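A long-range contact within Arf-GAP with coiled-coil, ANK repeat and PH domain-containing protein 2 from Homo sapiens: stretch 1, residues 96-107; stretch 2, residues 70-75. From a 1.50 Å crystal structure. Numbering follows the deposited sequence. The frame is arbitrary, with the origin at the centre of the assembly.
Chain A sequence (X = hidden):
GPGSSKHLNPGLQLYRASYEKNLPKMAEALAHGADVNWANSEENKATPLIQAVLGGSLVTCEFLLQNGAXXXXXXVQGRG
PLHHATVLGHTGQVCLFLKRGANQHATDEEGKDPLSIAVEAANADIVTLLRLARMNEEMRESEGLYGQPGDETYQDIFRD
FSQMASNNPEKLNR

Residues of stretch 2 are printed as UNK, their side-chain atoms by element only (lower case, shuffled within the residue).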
ATOM      1  N   LEU A  96       3.223  -9.501  10.994  1.00 15.55           N
ATOM      2  CA  LEU A  96       4.232 -10.472  11.436  1.00 16.62           C
ATOM      3  C   LEU A  96       4.634 -11.430  10.307  1.00 16.29           C
ATOM      4  O   LEU A  96       5.810 -11.607  10.011  1.00 17.28           O
ATOM      5  CB  LEU A  96       3.685 -11.246  12.621  1.00 14.80           C
ATOM      6  CG  LEU A  96       4.579 -12.438  13.017  1.00 17.40           C
ATOM      7  CD1 LEU A  96       5.871 -11.998  13.645  1.00 20.06           C
ATOM      8  CD2 LEU A  96       3.780 -13.373  13.933  1.00 18.88           C
ATOM      9  N   PHE A  97       3.638 -11.999   9.655  1.00 14.46           N
ATOM     10  CA  PHE A  97       3.918 -12.959   8.591  1.00 15.49           C
ATOM     11  C   PHE A  97       4.654 -12.307   7.437  1.00 17.04           C
ATOM     12  O   PHE A  97       5.578 -12.905   6.894  1.00 17.16           O
ATOM     13  CB  PHE A  97       2.622 -13.623   8.094  1.00 16.07           C
ATOM     14  CG  PHE A  97       1.959 -14.487   9.123  1.00 14.39           C
ATOM     15  CD1 PHE A  97       2.703 -15.101  10.137  1.00 17.21           C
ATOM     16  CD2 PHE A  97       0.583 -14.684   9.100  1.00 14.52           C
ATOM     17  CE1 PHE A  97       2.074 -15.894  11.106  1.00 19.70           C
ATOM     18  CE2 PHE A  97      -0.061 -15.462  10.053  1.00 15.90           C
ATOM     19  CZ  PHE A  97       0.673 -16.071  11.059  1.00 16.45           C
ATOM     20  N   LEU A  98       4.267 -11.090   7.060  1.00 16.10           N
ATOM     21  CA  LEU A  98       4.969 -10.401   5.978  1.00 17.15           C
ATOM     22  C   LEU A  98       6.449 -10.180   6.365  1.00 20.00           C
ATOM     23  O   LEU A  98       7.340 -10.400   5.539  1.00 21.41           O
ATOM     24  CB  LEU A  98       4.260  -9.080   5.646  1.00 15.41           C
ATOM     25  CG  LEU A  98       2.902  -9.277   4.959  1.00 13.93           C
ATOM     26  CD1 LEU A  98       2.198  -7.919   4.817  1.00 16.49           C
ATOM     27  CD2 LEU A  98       3.095  -9.895   3.561  1.00 18.40           C
ATOM     28  N   LYS A  99       6.722  -9.770   7.610  1.00 16.55           N
ATOM     29  CA  LYS A  99       8.095  -9.528   8.045  1.00 19.08           C
ATOM     30  C   LYS A  99       8.882 -10.821   8.179  1.00 21.80           C
ATOM     31  O   LYS A  99      10.114 -10.810   8.153  1.00 23.89           O
ATOM     32  CB  LYS A  99       8.113  -8.777   9.373  1.00 20.23           C
ATOM     33  CG  LYS A  99       7.748  -7.326   9.187  1.00 21.33           C
ATOM     34  CD  LYS A  99       7.424  -6.633  10.490  1.00 27.60           C
ATOM     35  CE  LYS A  99       8.620  -6.591  11.430  1.00 28.10           C
ATOM     36  NZ  LYS A  99       9.806  -5.807  10.952  1.00 28.89           N
ATOM     37  N   ARG A 100       8.169 -11.936   8.297  1.00 27.88           N
ATOM     38  CA  ARG A 100       8.838 -13.232   8.419  1.00 31.90           C
ATOM     39  C   ARG A 100       8.923 -13.993   7.099  1.00 28.48           C
ATOM     40  O   ARG A 100       9.155 -15.198   7.089  1.00 30.54           O
ATOM     41  CB  ARG A 100       8.139 -14.086   9.476  1.00 28.99           C
ATOM     42  CG  ARG A 100       8.349 -13.578  10.887  1.00 32.59           C
ATOM     43  CD  ARG A 100       9.822 -13.345  11.188  1.00 44.62           C
ATOM     44  NE  ARG A 100      10.040 -12.033  11.787  1.00 52.52           N
ATOM     45  CZ  ARG A 100       9.718 -11.728  13.038  1.00 57.12           C
ATOM     46  NH1 ARG A 100       9.185 -12.651  13.827  1.00 62.99           N
ATOM     47  NH2 ARG A 100       9.925 -10.508  13.498  1.00 59.64           N
ATOM     48  N   GLY A 101       8.727 -13.294   5.986  1.00 25.24           N
ATOM     49  CA  GLY A 101       8.937 -13.867   4.657  1.00 28.27           C
ATOM     50  C   GLY A 101       7.794 -14.692   4.070  1.00 23.99           C
ATOM     51  O   GLY A 101       7.983 -15.473   3.130  1.00 29.79           O
ATOM     52  N   ALA A 102       6.600 -14.552   4.623  1.00 18.92           N
ATOM     53  CA  ALA A 102       5.436 -15.213   4.039  1.00 18.06           C
ATOM     54  C   ALA A 102       5.249 -14.861   2.568  1.00 20.56           C
ATOM     55  O   ALA A 102       5.443 -13.693   2.152  1.00 21.49           O
ATOM     56  CB  ALA A 102       4.187 -14.869   4.814  1.00 20.82           C
ATOM     57  N   ASN A 103       4.881 -15.868   1.784  1.00 19.79           N
ATOM     58  CA  ASN A 103       4.598 -15.693   0.350  1.00 17.55           C
ATOM     59  C   ASN A 103       3.202 -15.136   0.123  1.00 18.70           C
ATOM     60  O   ASN A 103       2.190 -15.839   0.258  1.00 18.94           O
ATOM     61  CB  ASN A 103       4.760 -17.038  -0.363  1.00 19.53           C
ATOM     62  CG  ASN A 103       4.372 -16.971  -1.808  1.00 20.84           C
ATOM     63  OD1 ASN A 103       4.357 -15.891  -2.396  1.00 21.49           O
ATOM     64  ND2 ASN A 103       4.125 -18.134  -2.423  1.00 23.24           N
ATOM     65  N   GLN A 104       3.126 -13.841  -0.171  1.00 16.59           N
ATOM     66  CA  GLN A 104       1.805 -13.242  -0.334  1.00 18.40           C
ATOM     67  C   GLN A 104       1.271 -13.445  -1.740  1.00 18.13           C
ATOM     68  O   GLN A 104       0.143 -13.062  -2.041  1.00 21.59           O
ATOM     69  CB  GLN A 104       1.830 -11.764   0.007  1.00 18.29           C
ATOM     70  CG  GLN A 104       2.549 -10.872  -1.013  1.00 20.32           C
ATOM     71  CD  GLN A 104       2.144  -9.437  -0.826  1.00 22.30           C
ATOM     72  OE1 GLN A 104       1.044  -9.027  -1.221  1.00 22.52           O
ATOM     73  NE2 GLN A 104       3.012  -8.663  -0.187  1.00 20.55           N
ATOM     74  N   HIS A 105       2.076 -14.050  -2.604  1.00 18.67           N
ATOM     75  CA  HIS A 105       1.640 -14.332  -3.978  1.00 18.05           C
ATOM     76  C   HIS A 105       0.908 -15.683  -4.067  1.00 19.00           C
ATOM     77  O   HIS A 105       0.254 -15.955  -5.081  1.00 21.36           O
ATOM     78  CB  HIS A 105       2.847 -14.284  -4.908  1.00 21.56           C
ATOM     79  CG  HIS A 105       3.527 -12.952  -4.873  1.00 26.90           C
ATOM     80  ND1 HIS A 105       3.091 -11.880  -5.619  1.00 33.85           N
ATOM     81  CD2 HIS A 105       4.537 -12.488  -4.100  1.00 26.24           C
ATOM     82  CE1 HIS A 105       3.843 -10.828  -5.351  1.00 35.12           C
ATOM     83  NE2 HIS A 105       4.728 -11.170  -4.432  1.00 29.92           N
ATOM     84  N   ALA A 106       1.020 -16.490  -3.013  1.00 20.74           N
ATOM     85  CA  ALA A 106       0.355 -17.795  -2.965  1.00 18.02           C
ATOM     86  C   ALA A 106      -1.144 -17.650  -3.193  1.00 20.75           C
ATOM     87  O   ALA A 106      -1.788 -16.781  -2.587  1.00 17.51           O
ATOM     88  CB  ALA A 106       0.623 -18.474  -1.602  1.00 17.04           C
ATOM     89  N   THR A 107      -1.709 -18.471  -4.073  1.00 17.59           N
ATOM     90  CA  THR A 107      -3.165 -18.509  -4.211  1.00 19.67           C
ATOM     91  C   THR A 107      -3.705 -19.828  -3.706  1.00 19.97           C
ATOM     92  O   THR A 107      -3.028 -20.855  -3.799  1.00 19.14           O
ATOM     93  CB  THR A 107      -3.643 -18.331  -5.652  1.00 19.07           C
ATOM     94  OG1 THR A 107      -3.097 -19.366  -6.490  1.00 19.89           O
ATOM     95  CG2 THR A 107      -3.241 -16.973  -6.217  1.00 19.84           C
ATOM     96  N   UNK A  70       6.737 -23.522   9.535  1.00 17.34           N
ATOM     97  CA  UNK A  70       6.766 -23.047   8.150  1.00 19.61           C
ATOM     98  C   UNK A  70       5.667 -22.018   7.964  1.00 17.93           C
ATOM     99  O   UNK A  70       4.496 -22.361   8.000  1.00 17.37           O
ATOM    100  n   UNK A  70       6.659 -24.945   4.928  1.00 22.68           N
ATOM    101  o   UNK A  70       6.603 -22.732   5.368  1.00 20.42           O
ATOM    102  c   UNK A  70       6.571 -24.250   7.212  1.00 17.84           C
ATOM    103  c   UNK A  70       6.618 -23.897   5.764  1.00 19.00           C
ATOM    104  N   UNK A  71       6.047 -20.758   7.731  1.00 15.67           N
ATOM    105  CA  UNK A  71       5.087 -19.643   7.631  1.00 13.77           C
ATOM    106  C   UNK A  71       4.184 -19.807   6.411  1.00 17.43           C
ATOM    107  O   UNK A  71       3.131 -19.197   6.341  1.00 18.23           O
ATOM    108  c   UNK A  71       6.498 -18.063   6.248  1.00 18.23           C
ATOM    109  c   UNK A  71       5.840 -18.300   7.601  1.00 16.11           C
ATOM    110  c   UNK A  71       4.906 -17.138   8.007  1.00 17.94           C
ATOM    111  N   UNK A  72       4.563 -20.674   5.474  1.00 16.63           N
ATOM    112  CA  UNK A  72       3.788 -20.786   4.240  1.00 15.85           C
ATOM    113  C   UNK A  72       2.927 -22.050   4.159  1.00 19.45           C
ATOM    114  O   UNK A  72       2.186 -22.200   3.181  1.00 21.63           O
ATOM    115  c   UNK A  72       4.707 -20.766   3.028  1.00 18.34           C
ATOM    116  o   UNK A  72       4.669 -18.400   2.935  1.00 18.69           O
ATOM    117  n   UNK A  72       6.580 -19.423   2.404  1.00 23.65           N
ATOM    118  c   UNK A  72       5.324 -19.426   2.790  1.00 19.96           C
ATOM    119  N   UNK A  73       3.054 -22.974   5.117  1.00 17.96           N
ATOM    120  CA  UNK A  73       2.459 -24.302   4.933  1.00 17.47           C
ATOM    121  C   UNK A  73       0.948 -24.185   4.871  1.00 14.97           C
ATOM    122  O   UNK A  73       0.317 -23.543   5.738  1.00 16.46           O
ATOM    123  o   UNK A  73       3.971 -27.497   7.328  1.00 24.13           O
ATOM    124  c   UNK A  73       2.320 -26.689   5.833  1.00 19.54           C
ATOM    125  c   UNK A  73       2.864 -25.265   6.061  1.00 16.55           C
ATOM    126  n   UNK A  73       1.982 -28.552   7.308  1.00 17.44           N
ATOM    127  c   UNK A  73       2.828 -27.630   6.877  1.00 21.55           C
ATOM    128  N   UNK A  74       0.367 -24.831   3.869  1.00 16.84           N
ATOM    129  CA  UNK A  74      -1.059 -24.693   3.565  1.00 17.16           C
ATOM    130  C   UNK A  74      -1.919 -25.813   4.102  1.00 17.29           C
ATOM    131  O   UNK A  74      -1.464 -26.978   4.201  1.00 19.45           O
ATOM    132  n   UNK A  74       1.008 -21.707  -2.743  1.00 18.31           N
ATOM    133  n   UNK A  74      -1.156 -22.143  -2.080  1.00 19.25           N
ATOM    134  c   UNK A  74      -0.330 -23.971  -0.154  1.00 17.75           C
ATOM    135  c   UNK A  74      -0.351 -23.646   1.302  1.00 16.10           C
ATOM    136  n   UNK A  74       0.569 -23.176  -0.988  1.00 18.20           N
ATOM    137  c   UNK A  74       0.145 -22.330  -1.932  1.00 19.47           C
ATOM    138  c   UNK A  74      -1.260 -24.642   2.033  1.00 17.42           C
ATOM    139  N   UNK A  75      -3.187 -25.486   4.369  1.00 18.85           N
ATOM    140  CA  UNK A  75      -4.194 -26.543   4.575  1.00 18.04           C
ATOM    141  C   UNK A  75      -4.579 -27.183   3.232  1.00 19.53           C
ATOM    142  O   UNK A  75      -4.020 -26.830   2.164  1.00 18.05           O
ATOM    143  o   UNK A  75      -6.917 -24.153   5.233  1.00 20.53           O
ATOM    144  c   UNK A  75      -6.183 -24.930   4.560  1.00 19.36           C
ATOM    145  c   UNK A  75      -5.437 -26.018   5.315  1.00 17.34           C
ATOM    146  o   UNK A  75      -6.102 -24.878   3.318  1.00 17.83           O
TER
HETATM  147  O   HOH W   1       1.375 -17.648   2.110  1.00 23.51           O

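Position 70 carries two side-chain carbons, the second bearing one oxygen and one nitrogen. That is a short amide. It does not reach stretch 1. The side-chain oxygen instead accepts a hydrogen bond from the backbone N of position 72, at 2.9 Å. The residue is Asn70. It opens a type I beta turn that runs to position 73.

Position 71 has three side-chain carbons and no heteroatom. One carbon is bonded to CA and carries the other two, so the chain branches at CB. The CA-to-CB bond points toward stretch 1. One terminal carbon lies 3.7 Å from CD1 of Phe97, and the other lies 3.8 Å from CA of Ala102. A beta-branched side chain of three carbons is valine, so this is Val71. Its CG2 is the atom near Phe97 and is also 4.0 Å from CB of Ala102. Its CG1 faces the backbone, 4.0 Å from O of Arg100 and 4.2 Å from C of Gly101.

Position 72 again shows two carbons, the second with one oxygen and one nitrogen. The CA-to-CB bond points sideways, but the end of the side chain comes nearer to stretch 1. The oxygen sits 2.8 Å from the backbone N of Asn103. The N-H...O angle of 178° makes this a nearly straight hydrogen bond. The residue is Asn72. A water donates to O of Asn103 at 2.7 Å and, weakly, to OD1 of Asn72 at 3.5 Å.

Position 73 has three carbons in a row, the third bearing an oxygen and a nitrogen. It does not touch stretch 1. This is the longer amide, Gln73. Its backbone N closes the turn with a hydrogen bond to O of Asn70, at 3.3 Å.

Position 74 has three carbons, then a nitrogen, then a carbon carrying two more nitrogens. One terminal nitrogen is 2.8 Å from O of Thr107, which lies at the edge of the group, near its plane. The other is 3.4 Å from CB of Ala106, which lies over one face. A guanidinium on three carbons is arginine, so this is Arg74. NH1 is the donor to O of Thr107.

Position 75 has two carbons, the second with two oxygens. It makes no contact with stretch 1. This short carboxylate is Asp75. Its oxygens are hydrogen-bonded outside the two stretches.

The contact buries 340 Å² in all. Val71 gives the largest share. It packs against Phe97 in the last turn of the helix and against the loop that follows. Next to it, the Asn72 side chain accepts a hydrogen bond from the backbone amide of Asn103, tying it to the loop. Farther along, Arg74 holds a backbone carbonyl. Both hydrogen bonds therefore join a side chain of stretch 2 to the backbone of stretch 1. The turn has its own support in the bonds to Asn70. Within stretch 1, His105 N donates to OD1 of Asn103 at 2.9 Å.

Stretch 2 70-75: NVNQRD
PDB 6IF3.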